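Local coordinates for protein ebony (Drosophila melanogaster, PDB 6DYM) that is a nonribosomal peptide synthetase that probably joins beta-alanine to amines such as dopamine, the C-terminal condensation domain described here probably forming the amide bond, at residues 58-63 and 75-80. Residues are numbered along the deposited sequence; the frame is centred on the assembly and turned at random.
Sequences RDLSFV and TALNFD
F62, in the p rotamer, folds its ring over the methyl of A76, a CH-pi contact with A76 CB 3.8 Å from the ring centroid and 3.5 Å from F62 CZ. The run 58-63 illustrates how an antiparallel hairpin can begin directly after a helix ends. D59 leaves the helix with positive phi (61/42), L60 turns the chain, and from S61 the backbone is extended, running opposite to 75-80. F62 and A76 form a hydrogen-bonded pair, CA-CA 5.6 Å, with F62 N to A76 O and A76 N to F62 O both 3.0 Å; V63 and T75 follow as a non-hydrogen-bonded pair, CA-CA 4.3 Å. T75, with chi1 t, also donates from OG1 to F62 O at 2.9 Å.

Beyond the ladder, side chains take over the bonding. S61 and N78 are both m about chi1: S61 OG accepts from N78 N at 2.9 Å, while N78 ND2 donates to L60 O at 2.9 Å. Water 1 joins L60 N (3.2 Å), S61 OG (2.7 Å) and N78 O (2.9 Å). L60 CD1 lies 3.5 Å from D80 N, and R58 CG meets the edge of the F79 ring at CE1, 4.0 Å away.

This hairpin belongs to a sheet ordered as in GNAT-like acyltransferases: strand 4-8 flanks 62-66, strand 119-127 flanks 71-80, L55 of helix 41-58 covers S61, L77 and F79, and helix 14-25 packs on V63 and T75.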
# COMPACT_ATOMS: atom_id res chain seq x y z
N ARG A 58 6.49 -6.66 -13.78
CA ARG A 58 5.28 -5.95 -14.19
C ARG A 58 5.54 -4.48 -14.51
O ARG A 58 4.76 -3.87 -15.24
CB ARG A 58 4.20 -6.07 -13.12
CG ARG A 58 3.74 -7.49 -12.88
CD ARG A 58 3.07 -8.07 -14.11
NE ARG A 58 2.51 -9.39 -13.83
CZ ARG A 58 2.30 -10.32 -14.74
NH1 ARG A 58 2.59 -10.09 -16.02
NH2 ARG A 58 1.80 -11.50 -14.38
N ASP A 59 6.62 -3.90 -13.97
CA ASP A 59 7.07 -2.55 -14.32
C ASP A 59 6.02 -1.49 -13.99
O ASP A 59 5.80 -0.55 -14.76
CB ASP A 59 7.48 -2.47 -15.79
CG ASP A 59 8.35 -1.26 -16.09
OD1 ASP A 59 9.23 -0.93 -15.27
OD2 ASP A 59 8.16 -0.63 -17.16
N LEU A 60 5.38 -1.62 -12.83
CA LEU A 60 4.42 -0.62 -12.36
C LEU A 60 4.84 0.04 -11.06
O LEU A 60 4.18 0.98 -10.61
CB LEU A 60 3.03 -1.25 -12.18
CG LEU A 60 2.39 -1.89 -13.42
CD1 LEU A 60 1.12 -2.63 -13.02
CD2 LEU A 60 2.10 -0.85 -14.49
N SER A 61 5.93 -0.42 -10.44
CA SER A 61 6.39 0.08 -9.16
C SER A 61 7.66 0.90 -9.36
O SER A 61 8.31 0.85 -10.41
CB SER A 61 6.65 -1.08 -8.19
OG SER A 61 5.53 -1.95 -8.15
N PHE A 62 8.01 1.68 -8.33
CA PHE A 62 9.19 2.53 -8.42
C PHE A 62 9.75 2.80 -7.04
O PHE A 62 9.09 2.56 -6.02
CB PHE A 62 8.88 3.85 -9.15
CG PHE A 62 7.80 4.69 -8.50
CD1 PHE A 62 8.11 5.56 -7.46
CD2 PHE A 62 6.49 4.65 -8.96
CE1 PHE A 62 7.13 6.34 -6.87
CE2 PHE A 62 5.51 5.42 -8.38
CZ PHE A 62 5.83 6.27 -7.34
N VAL A 63 10.99 3.29 -7.01
CA VAL A 63 11.62 3.79 -5.80
C VAL A 63 11.85 5.29 -5.98
O VAL A 63 11.90 5.82 -7.09
CB VAL A 63 12.95 3.07 -5.49
CG1 VAL A 63 12.69 1.62 -5.10
CG2 VAL A 63 13.89 3.13 -6.69
N THR A 75 9.24 4.19 -1.50
CA THR A 75 8.91 3.25 -2.56
C THR A 75 7.40 3.11 -2.68
O THR A 75 6.67 3.20 -1.69
CB THR A 75 9.57 1.88 -2.34
OG1 THR A 75 9.41 1.08 -3.52
CG2 THR A 75 8.94 1.14 -1.15
N ALA A 76 6.94 2.90 -3.91
CA ALA A 76 5.53 2.70 -4.22
C ALA A 76 5.42 1.40 -5.02
O ALA A 76 5.92 1.32 -6.14
CB ALA A 76 4.96 3.87 -5.01
N LEU A 77 4.76 0.40 -4.43
CA LEU A 77 4.59 -0.90 -5.06
C LEU A 77 3.17 -1.01 -5.59
O LEU A 77 2.21 -0.84 -4.83
CB LEU A 77 4.89 -2.02 -4.06
CG LEU A 77 6.20 -1.87 -3.28
CD1 LEU A 77 6.48 -3.10 -2.43
CD2 LEU A 77 7.36 -1.61 -4.24
N ASN A 78 3.04 -1.29 -6.88
CA ASN A 78 1.75 -1.30 -7.56
C ASN A 78 1.61 -2.56 -8.40
O ASN A 78 2.59 -3.09 -8.92
CB ASN A 78 1.60 -0.08 -8.47
CG ASN A 78 1.87 1.21 -7.74
OD1 ASN A 78 1.23 1.49 -6.74
ND2 ASN A 78 2.84 1.99 -8.23
N PHE A 79 0.36 -3.00 -8.53
CA PHE A 79 -0.03 -4.09 -9.42
C PHE A 79 -1.29 -3.70 -10.17
O PHE A 79 -2.07 -2.86 -9.72
CB PHE A 79 -0.31 -5.39 -8.66
CG PHE A 79 0.90 -6.20 -8.33
CD1 PHE A 79 1.69 -6.72 -9.33
CD2 PHE A 79 1.23 -6.47 -7.01
CE1 PHE A 79 2.80 -7.48 -9.03
CE2 PHE A 79 2.33 -7.23 -6.70
CZ PHE A 79 3.12 -7.74 -7.71
N ASP A 80 -1.48 -4.31 -11.33
CA ASP A 80 -2.80 -4.38 -11.92
C ASP A 80 -3.71 -5.15 -10.97
O ASP A 80 -3.44 -6.31 -10.64
CB ASP A 80 -2.73 -5.07 -13.28
CG ASP A 80 -4.06 -5.07 -14.03
OD1 ASP A 80 -5.13 -5.02 -13.39
OD2 ASP A 80 -4.03 -5.12 -15.28
O HOH W 1 5.13 -3.59 -10.27